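Local coordinates for protein vinylacetyl-CoA Delta-isomerase (Nitrosopumilus maritimus SCM1, PDB 6VJR) that probably isomerises vinylacetyl-CoA and dehydrates 4-hydroxybutyryl-CoA, using FAD and a [4Fe-4S] cluster, as an oxygen-tolerant archaeal enzyme, at residues Val416-Glu419 against Asn420-Ile424; Glu78-Val81 against Leu82-Lys85; Lys467-Leu470 against Ala471-Leu474. All coordinates share one frame; numbering follows the deposited sequence.

Contact 1: Val416-Glu419 against Asn420-Ile424; sequences VDVE and NRMRI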
ATOM      1  N   VAL A 416     -36.202  -2.875  -8.047  1.00 21.77           N
ATOM      2  CA  VAL A 416     -35.130  -2.624  -8.994  1.00 21.03           C
ATOM      3  C   VAL A 416     -35.360  -3.445 -10.260  1.00 19.03           C
ATOM      4  O   VAL A 416     -35.543  -4.649 -10.243  1.00 20.10           O
ATOM      5  CB  VAL A 416     -33.752  -2.948  -8.406  1.00 21.70           C
ATOM      6  CG1 VAL A 416     -32.658  -2.875  -9.470  1.00 23.33           C
ATOM      7  CG2 VAL A 416     -33.495  -2.061  -7.197  1.00 23.27           C
ATOM      8  N   ASP A 417     -35.333  -2.750 -11.380  1.00 19.72           N
ATOM      9  CA  ASP A 417     -35.441  -3.384 -12.676  1.00 20.14           C
ATOM     10  C   ASP A 417     -34.180  -4.191 -12.974  1.00 18.06           C
ATOM     11  O   ASP A 417     -33.077  -3.642 -12.959  1.00 17.94           O
ATOM     12  CB  ASP A 417     -35.616  -2.243 -13.652  1.00 23.44           C
ATOM     13  CG  ASP A 417     -35.949  -2.569 -15.092  1.00 34.72           C
ATOM     14  OD1 ASP A 417     -35.599  -3.703 -15.530  1.00 41.94           O
ATOM     15  OD2 ASP A 417     -36.556  -1.657 -15.749  1.00 35.60           O
ATOM     16  N   VAL A 418     -34.349  -5.488 -13.245  1.00 18.41           N
ATOM     17  CA  VAL A 418     -33.207  -6.362 -13.475  1.00 18.27           C
ATOM     18  C   VAL A 418     -32.366  -5.861 -14.648  1.00 16.87           C
ATOM     19  O   VAL A 418     -31.144  -5.913 -14.589  1.00 15.82           O
ATOM     20  CB  VAL A 418     -33.627  -7.839 -13.628  1.00 19.72           C
ATOM     21  CG1 VAL A 418     -32.503  -8.723 -14.147  1.00 21.33           C
ATOM     22  CG2 VAL A 418     -34.141  -8.366 -12.302  1.00 23.07           C
ATOM     23  N   GLU A 419     -33.001  -5.296 -15.688  1.00 16.37           N
ATOM     24  CA  GLU A 419     -32.230  -4.789 -16.794  1.00 15.83           C
ATOM     25  C   GLU A 419     -31.268  -3.677 -16.325  1.00 15.67           C
ATOM     26  O   GLU A 419     -30.149  -3.549 -16.813  1.00 15.03           O
ATOM     27  CB  GLU A 419     -33.147  -4.252 -17.881  1.00 18.15           C
ATOM     28  CG  GLU A 419     -32.356  -3.839 -19.108  1.00 19.02           C
ATOM     29  CD  GLU A 419     -33.170  -3.427 -20.318  1.00 21.83           C
ATOM     30  OE1 GLU A 419     -34.307  -3.918 -20.481  1.00 25.15           O
ATOM     31  OE2 GLU A 419     -32.671  -2.554 -21.080  1.00 26.57           O
ATOM     32  N   ASN A 420     -31.723  -2.828 -15.393  1.00 15.77           N
ATOM     33  CA  ASN A 420     -30.849  -1.780 -14.885  1.00 14.76           C
ATOM     34  C   ASN A 420     -29.671  -2.355 -14.090  1.00 13.23           C
ATOM     35  O   ASN A 420     -28.537  -1.856 -14.202  1.00 14.29           O
ATOM     36  CB  ASN A 420     -31.598  -0.758 -14.043  1.00 15.37           C
ATOM     37  CG  ASN A 420     -32.582   0.065 -14.838  1.00 17.87           C
ATOM     38  OD1 ASN A 420     -32.455   0.232 -16.053  1.00 19.90           O
ATOM     39  ND2 ASN A 420     -33.507   0.676 -14.129  1.00 20.82           N
ATOM     40  N   ARG A 421     -29.912  -3.417 -13.283  1.00 13.46           N
ATOM     41  CA  ARG A 421     -28.828  -4.060 -12.570  1.00 14.20           C
ATOM     42  C   ARG A 421     -27.814  -4.666 -13.537  1.00 14.52           C
ATOM     43  O   ARG A 421     -26.614  -4.514 -13.347  1.00 14.54           O
ATOM     44  CB  ARG A 421     -29.426  -5.048 -11.594  1.00 14.64           C
ATOM     45  CG  ARG A 421     -28.438  -5.710 -10.658  1.00 14.65           C
ATOM     46  CD  ARG A 421     -29.154  -6.418  -9.508  1.00 15.76           C
ATOM     47  NE  ARG A 421     -28.205  -7.065  -8.594  1.00 15.79           N
ATOM     48  CZ  ARG A 421     -27.889  -8.363  -8.525  1.00 16.73           C
ATOM     49  NH1 ARG A 421     -28.522  -9.240  -9.286  1.00 16.99           N
ATOM     50  NH2 ARG A 421     -26.874  -8.735  -7.753  1.00 16.83           N
ATOM     51  N   MET A 422     -28.297  -5.320 -14.584  1.00 13.91           N
ATOM     52  CA  MET A 422     -27.422  -5.821 -15.633  1.00 14.43           C
ATOM     53  C   MET A 422     -26.607  -4.703 -16.279  1.00 13.15           C
ATOM     54  O   MET A 422     -25.404  -4.852 -16.494  1.00 14.33           O
ATOM     55  CB  MET A 422     -28.179  -6.613 -16.695  1.00 16.25           C
ATOM     56  CG  MET A 422     -28.832  -7.819 -16.126  1.00 19.22           C
ATOM     57  SD  MET A 422     -29.730  -8.850 -17.301  1.00 27.41           S
ATOM     58  CE  MET A 422     -28.579  -8.690 -18.671  1.00 31.89           C
ATOM     59  N   ARG A 423     -27.257  -3.604 -16.636  1.00 13.36           N
ATOM     60  CA  ARG A 423     -26.556  -2.533 -17.315  1.00 13.41           C
ATOM     61  C   ARG A 423     -25.421  -1.968 -16.451  1.00 12.47           C
ATOM     62  O   ARG A 423     -24.339  -1.679 -16.951  1.00 14.11           O
ATOM     63  CB  ARG A 423     -27.539  -1.410 -17.685  1.00 13.61           C
ATOM     64  CG  ARG A 423     -28.383  -1.729 -18.900  1.00 14.59           C
ATOM     65  CD  ARG A 423     -29.487  -0.698 -19.099  1.00 16.24           C
ATOM     66  NE  ARG A 423     -30.259  -0.882 -20.318  1.00 18.20           N
ATOM     67  CZ  ARG A 423     -29.813  -0.656 -21.537  1.00 18.35           C
ATOM     68  NH1 ARG A 423     -28.688   0.001 -21.739  1.00 16.78           N
ATOM     69  NH2 ARG A 423     -30.574  -0.984 -22.564  1.00 21.32           N
ATOM     70  N   ILE A 424     -25.682  -1.772 -15.151  1.00 12.74           N
ATOM     71  CA  ILE A 424     -24.664  -1.151 -14.315  1.00 12.79           C
ATOM     72  C   ILE A 424     -23.493  -2.134 -14.115  1.00 12.20           C
ATOM     73  O   ILE A 424     -22.335  -1.734 -14.130  1.00 12.50           O
ATOM     74  CB  ILE A 424     -25.207  -0.571 -12.998  1.00 13.54           C
ATOM     75  CG1 ILE A 424     -24.261   0.527 -12.509  1.00 14.72           C
ATOM     76  CG2 ILE A 424     -25.454  -1.646 -11.947  1.00 13.39           C
ATOM     77  CD1 ILE A 424     -24.389   1.816 -13.300  1.00 14.10           C
TER
HETATM   78  O   HOH W   1     -34.587   0.118 -11.406  1.00 31.95           O

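Contact 2: Glu78-Val81 against Leu82-Lys85; sequences EDLV and LQNK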
ATOM      1  N   GLU A  78      -4.369  30.264 -15.426  1.00 17.16           N
ATOM      2  CA  GLU A  78      -5.809  30.029 -15.445  1.00 16.79           C
ATOM      3  C   GLU A  78      -6.200  29.178 -16.656  1.00 15.15           C
ATOM      4  O   GLU A  78      -7.041  28.266 -16.541  1.00 16.08           O
ATOM      5  CB  GLU A  78      -6.588  31.339 -15.506  1.00 20.26           C
ATOM      6  CG  GLU A  78      -8.099  31.173 -15.438  1.00 24.38           C
ATOM      7  CD  GLU A  78      -8.821  32.517 -15.488  1.00 28.55           C
ATOM      8  OE1 GLU A  78     -10.025  32.533 -15.172  1.00 35.04           O
ATOM      9  OE2 GLU A  78      -8.193  33.563 -15.828  1.00 37.10           O
ATOM     10  N   ASP A  79      -5.573  29.436 -17.822  1.00 15.20           N
ATOM     11  CA  ASP A  79      -5.821  28.663 -19.030  1.00 15.25           C
ATOM     12  C   ASP A  79      -5.451  27.188 -18.827  1.00 14.62           C
ATOM     13  O   ASP A  79      -6.144  26.318 -19.349  1.00 15.43           O
ATOM     14  CB  ASP A  79      -5.147  29.265 -20.246  1.00 16.34           C
ATOM     15  CG  ASP A  79      -5.837  30.484 -20.861  1.00 19.17           C
ATOM     16  OD1 ASP A  79      -6.939  30.828 -20.366  1.00 22.96           O
ATOM     17  OD2 ASP A  79      -5.237  31.134 -21.783  1.00 20.50           O
ATOM     18  N   LEU A  80      -4.338  26.905 -18.141  1.00 13.71           N
ATOM     19  CA  LEU A  80      -3.950  25.533 -17.825  1.00 13.71           C
ATOM     20  C   LEU A  80      -4.964  24.855 -16.917  1.00 12.57           C
ATOM     21  O   LEU A  80      -5.333  23.693 -17.108  1.00 14.30           O
ATOM     22  CB  LEU A  80      -2.570  25.562 -17.215  1.00 14.23           C
ATOM     23  CG  LEU A  80      -1.427  26.059 -18.085  1.00 13.57           C
ATOM     24  CD1 LEU A  80      -0.144  26.163 -17.271  1.00 16.62           C
ATOM     25  CD2 LEU A  80      -1.255  25.191 -19.314  1.00 15.54           C
ATOM     26  N   VAL A  81      -5.379  25.569 -15.893  1.00 14.00           N
ATOM     27  CA  VAL A  81      -6.406  25.077 -15.001  1.00 13.71           C
ATOM     28  C   VAL A  81      -7.710  24.764 -15.732  1.00 13.15           C
ATOM     29  O   VAL A  81      -8.331  23.728 -15.500  1.00 13.86           O
ATOM     30  CB  VAL A  81      -6.647  26.016 -13.824  1.00 15.02           C
ATOM     31  CG1 VAL A  81      -7.818  25.535 -12.987  1.00 16.50           C
ATOM     32  CG2 VAL A  81      -5.406  26.142 -12.983  1.00 17.27           C
ATOM     33  N   LEU A  82      -8.126  25.624 -16.642  1.00 13.64           N
ATOM     34  CA  LEU A  82      -9.334  25.384 -17.417  1.00 13.52           C
ATOM     35  C   LEU A  82      -9.243  24.152 -18.315  1.00 13.53           C
ATOM     36  O   LEU A  82     -10.251  23.466 -18.540  1.00 13.96           O
ATOM     37  CB  LEU A  82      -9.639  26.645 -18.199  1.00 15.76           C
ATOM     38  CG  LEU A  82     -10.304  27.735 -17.360  1.00 17.21           C
ATOM     39  CD1 LEU A  82     -10.233  29.040 -18.110  1.00 18.13           C
ATOM     40  CD2 LEU A  82     -11.774  27.455 -17.071  1.00 19.49           C
ATOM     41  N   GLN A  83      -8.036  23.838 -18.809  1.00 13.42           N
ATOM     42  CA  GLN A  83      -7.842  22.585 -19.549  1.00 13.70           C
ATOM     43  C   GLN A  83      -8.243  21.419 -18.632  1.00 12.69           C
ATOM     44  O   GLN A  83      -8.992  20.527 -19.060  1.00 12.95           O
ATOM     45  CB  GLN A  83      -6.385  22.308 -19.958  1.00 13.24           C
ATOM     46  CG  GLN A  83      -5.813  23.284 -20.977  1.00 14.36           C
ATOM     47  CD  GLN A  83      -4.339  23.068 -21.231  1.00 14.05           C
ATOM     48  OE1 GLN A  83      -3.620  22.520 -20.390  1.00 16.79           O
ATOM     49  NE2 GLN A  83      -3.882  23.461 -22.396  1.00 17.18           N
ATOM     50  N   ASN A  84      -7.762  21.443 -17.383  1.00 13.23           N
ATOM     51  CA  ASN A  84      -8.057  20.371 -16.413  1.00 12.61           C
ATOM     52  C   ASN A  84      -9.540  20.294 -16.050  1.00 13.56           C
ATOM     53  O   ASN A  84     -10.119  19.228 -15.990  1.00 13.77           O
ATOM     54  CB  ASN A  84      -7.214  20.520 -15.156  1.00 13.75           C
ATOM     55  CG  ASN A  84      -5.739  20.235 -15.272  1.00 12.75           C
ATOM     56  OD1 ASN A  84      -4.975  20.707 -14.425  1.00 15.72           O
ATOM     57  ND2 ASN A  84      -5.314  19.428 -16.236  1.00 14.81           N
ATOM     58  N   LYS A  85     -10.188  21.442 -15.865  1.00 13.22           N
ATOM     59  CA  LYS A  85     -11.622  21.470 -15.559  1.00 12.15           C
ATOM     60  C   LYS A  85     -12.423  20.832 -16.707  1.00 12.82           C
ATOM     61  O   LYS A  85     -13.317  20.016 -16.487  1.00 14.63           O
ATOM     62  CB  LYS A  85     -12.054  22.891 -15.292  1.00 13.80           C
ATOM     63  CG  LYS A  85     -11.465  23.510 -14.052  1.00 15.10           C
ATOM     64  CD  LYS A  85     -11.932  24.912 -13.787  1.00 16.66           C
ATOM     65  CE  LYS A  85     -11.600  25.355 -12.416  1.00 19.72           C
ATOM     66  NZ  LYS A  85     -11.949  26.744 -12.220  1.00 21.92           N
TER

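Contact 3: Lys467-Leu470 against Ala471-Leu474; sequences KKNL and AKNL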
ATOM      1  N   LYS A 467      18.451  19.632  -0.089  1.00 12.49           N
ATOM      2  CA  LYS A 467      17.852  18.960   1.061  1.00 12.51           C
ATOM      3  C   LYS A 467      18.894  18.419   2.054  1.00 12.59           C
ATOM      4  O   LYS A 467      18.719  18.531   3.268  1.00 12.41           O
ATOM      5  CB  LYS A 467      16.898  17.855   0.591  1.00 12.70           C
ATOM      6  CG  LYS A 467      15.675  18.390  -0.161  1.00 13.23           C
ATOM      7  CD  LYS A 467      14.744  17.321  -0.714  1.00 15.51           C
ATOM      8  CE  LYS A 467      13.591  18.011  -1.419  1.00 17.43           C
ATOM      9  NZ  LYS A 467      12.697  17.049  -1.996  1.00 22.28           N
ATOM     10  N   LYS A 468      20.007  17.894   1.535  1.00 12.51           N
ATOM     11  CA  LYS A 468      21.115  17.476   2.382  1.00 13.10           C
ATOM     12  C   LYS A 468      21.587  18.641   3.255  1.00 11.87           C
ATOM     13  O   LYS A 468      21.837  18.480   4.441  1.00 13.89           O
ATOM     14  CB  LYS A 468      22.296  16.931   1.575  1.00 13.40           C
ATOM     15  CG  LYS A 468      21.992  15.604   0.913  1.00 14.05           C
ATOM     16  CD  LYS A 468      23.046  15.165  -0.080  1.00 17.47           C
ATOM     17  CE  LYS A 468      24.280  14.738   0.561  1.00 20.08           C
ATOM     18  NZ  LYS A 468      25.318  14.409  -0.406  1.00 22.27           N
ATOM     19  N   ASN A 469      21.641  19.841   2.655  1.00 12.53           N
ATOM     20  CA  ASN A 469      22.094  21.003   3.400  1.00 13.30           C
ATOM     21  C   ASN A 469      21.088  21.411   4.469  1.00 12.20           C
ATOM     22  O   ASN A 469      21.478  21.856   5.557  1.00 13.97           O
ATOM     23  CB  ASN A 469      22.456  22.137   2.459  1.00 14.81           C
ATOM     24  CG  ASN A 469      23.743  21.826   1.712  1.00 17.42           C
ATOM     25  OD1 ASN A 469      24.482  20.896   2.035  1.00 19.81           O
ATOM     26  ND2 ASN A 469      24.052  22.592   0.697  1.00 18.80           N
ATOM     27  N   LEU A 470      19.784  21.265   4.199  1.00 11.88           N
ATOM     28  CA  LEU A 470      18.781  21.508   5.233  1.00 12.46           C
ATOM     29  C   LEU A 470      19.041  20.621   6.445  1.00 12.06           C
ATOM     30  O   LEU A 470      18.898  21.080   7.578  1.00 13.37           O
ATOM     31  CB  LEU A 470      17.372  21.221   4.734  1.00 13.81           C
ATOM     32  CG  LEU A 470      16.842  22.084   3.588  1.00 14.04           C
ATOM     33  CD1 LEU A 470      15.474  21.529   3.209  1.00 15.24           C
ATOM     34  CD2 LEU A 470      16.772  23.538   3.892  1.00 16.14           C
ATOM     35  N   ALA A 471      19.290  19.348   6.167  1.00 11.84           N
ATOM     36  CA  ALA A 471      19.462  18.359   7.234  1.00 12.63           C
ATOM     37  C   ALA A 471      20.758  18.621   8.014  1.00 12.67           C
ATOM     38  O   ALA A 471      20.755  18.630   9.254  1.00 13.99           O
ATOM     39  CB  ALA A 471      19.405  16.977   6.667  1.00 12.91           C
ATOM     40  N   LYS A 472      21.844  18.890   7.288  1.00 12.07           N
ATOM     41  CA  LYS A 472      23.122  19.228   7.908  1.00 13.76           C
ATOM     42  C   LYS A 472      22.995  20.424   8.847  1.00 13.92           C
ATOM     43  O   LYS A 472      23.474  20.385   9.971  1.00 16.17           O
ATOM     44  CB  LYS A 472      24.237  19.427   6.881  1.00 14.97           C
ATOM     45  CG  LYS A 472      24.683  18.143   6.231  1.00 14.85           C
ATOM     46  CD  LYS A 472      25.770  18.348   5.190  1.00 17.05           C
ATOM     47  CE  LYS A 472      26.167  17.109   4.509  1.00 17.29           C
ATOM     48  NZ  LYS A 472      27.279  17.391   3.586  1.00 19.29           N
ATOM     49  N   ASN A 473      22.286  21.461   8.404  1.00 14.41           N
ATOM     50  CA  ASN A 473      22.042  22.631   9.242  1.00 15.07           C
ATOM     51  C   ASN A 473      21.405  22.215  10.577  1.00 14.47           C
ATOM     52  O   ASN A 473      21.858  22.634  11.639  1.00 16.73           O
ATOM     53  CB  ASN A 473      21.158  23.614   8.489  1.00 16.89           C
ATOM     54  CG  ASN A 473      20.636  24.761   9.327  1.00 22.83           C
ATOM     55  OD1 ASN A 473      19.408  24.976   9.439  1.00 26.82           O
ATOM     56  ND2 ASN A 473      21.552  25.561   9.835  1.00 22.22           N
ATOM     57  N   LEU A 474      20.339  21.401  10.520  1.00 13.33           N
ATOM     58  CA  LEU A 474      19.610  21.057  11.727  1.00 13.92           C
ATOM     59  C   LEU A 474      20.412  20.123  12.621  1.00 14.44           C
ATOM     60  O   LEU A 474      20.213  20.172  13.811  1.00 14.55           O
ATOM     61  CB  LEU A 474      18.227  20.550  11.394  1.00 13.68           C
ATOM     62  CG  LEU A 474      17.347  21.641  10.798  1.00 13.52           C
ATOM     63  CD1 LEU A 474      16.072  21.147  10.198  1.00 15.68           C
ATOM     64  CD2 LEU A 474      17.017  22.697  11.808  1.00 14.51           C
TER
HETATM   65  O   HOH W   2      26.553  19.106   1.609  1.00 21.21           O

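Contact 1: Val416-Glu419 against Asn420-Ile424
Glu419 sends CG anti to its backbone nitrogen (chi1 -174°), Arg423 folds its CG beside its own nitrogen (chi1 -78°), and the two side chains therefore run alongside each other, pointing the same way, at the capped N-terminus of helix 418-432. One carboxylate oxygen takes the whole grip: Glu419 OE2 lies 3.0 Å from Arg423 NE and also 3.0 Å from Arg423 NH2, in the guanidinium plane at its edge. The NE bond uses the anti lone pair of OE2, while NH2 meets the oxygen nearly along its C-O axis. This i to i+4 salt bridge fixes the rotation of the guanidinium, whose NH1 is held by Ala475 O of the second subunit.

At the N-cap, Asp417 OD1 accepts from Glu419 N at 3.1 Å, out of the carboxylate plane on the anti side. Its OD2 bonds Asn479 of the second subunit, which also takes Asn420 ND2. Val418 CG1 packs against Met422 SD at 4.2 Å, with Phe397 covering both side chains. Arg421 turns to Leu410 O and Asn314, its side chain about 5 Å from FAD. A water bridges the first turn, accepting from Asp417 N and from Asn420 ND2, each at 3.0 Å.

Contact 2: Glu78-Val81 against Leu82-Lys85
Glu78 meets Leu82 one turn further on: Glu78 CG, set anti to the backbone N (chi1 -176°), touches Leu82 CD1 at 4.0 Å, and the two side chains lie side by side, the glutamate running on extended from there. The same Leu82 methyl, together with CG, rests close to Glu78 O, the carbonyl that accepts from Leu82 N at 2.9 Å. Beyond this pair, Leu82 packs on Arg69 and on Thr497 of the second subunit.

Asp79 OD2 accepts from His72 NE2 and Glu75 N, in the chain just before the helix. In the main chain, Asp79 O accepts from Gln83 N at 3.2 Å, the donor standing 31° off the carbonyl plane.

The Leu80 side chain is buried. These residues form the early turns of helix 77-94, an alpha-helix with i to i+4 backbone bonds, and here it packs against helices 278-292 and 320-345. Leu80 CD2 lies 3.7 Å from Gln83 OE1, the two side chains running alongside each other. That buried amide oxygen is satisfied by Arg291 NH1, so the methyl rests against an acceptor already engaged. Leu80 O receives a weak bond from Asn84 N. Ser344 OG bonds mainly to Asn84 OD1, with a weak second contact to Leu80 O, and the two acceptors must share its one hydrogen; the Asn84 side chain is about 8 Å from the iron-sulfur cluster.

Val81 sets CG1 anti to its nitrogen (chi1 175°), beside the carbonyl carbon and on the side where Lys85 passes. The Lys85 side chain crosses Val81 at a slant, with Lys85 CE 3.8 Å from Val81 CG1, and the extended lysine carries NZ on to Lys496 O of the second subunit. Val81 O accepts from Lys85 N at 3.0 Å, nearly straight out from the carbonyl.

Contact 3: Lys467-Leu470 against Ala471-Leu474
Asn469 and Lys472 are joined through one water: Asn469 OD1 accepts from it at 2.8 Å, and Lys472 NZ donates to it at 2.7 Å. Directly, the two side chains only graze, with Asn469 OD1 4.3 Å from Lys472 CD. The other half of the amide is used too, since Asn469 ND2 donates to Glu482 O, and Lys472 NZ has a salt bridge to Asp480, so both side chains tie helix 464-475 to the chain that follows it.

Along the helix the main chain is regular, each carbonyl accepting from the amide four residues on. Lys468 O takes Lys472 N at 2.9 Å with an N-H...O angle of 169°, Asn469 O takes Asn473 N at 3.0 Å, and the last bond, Leu474 N to Leu470 O, stretches to 3.3 Å. Lys472 keeps CG beside its nitrogen (chi1 -71°), which lays that carbon 3.4 Å from Lys468 O before the extended chain runs out to the water.

Lys468 NZ instead finds Asp312 of the second subunit, whose Gly305 packs on Ala471. Although Lys468 NZ and Lys472 NZ are only 5.4 Å apart, each ammonium has an aspartate of its own; these two carboxylates would be expected to offset the repulsion between them, one from the same chain and one across the subunit interface.

In the fold
Along the chain the order is contact 2, contact 1, contact 3, each a short piece of a different helix: 77-94, 418-432 and 464-475. Contact 2 belongs to the N-terminal 4-hydroxyphenylacetate 3-hydroxylase region, the other two to the C-terminal region. Centres of contacts 1 and 2 lie about 37 Å apart, of 2 and 3 about 36 Å, of 1 and 3 about 60 Å. Contact 1 is near an FAD and contact 2 near the iron-sulfur cluster, whereas 467-474 sits away from the flavin, iron-sulfur and metal sites. All three touch the second subunit: Ile424 of contact 1 packs on Ala471 of that neighbouring subunit, so helices 418-432 and 464-475 of different copies meet and build the subunit interface.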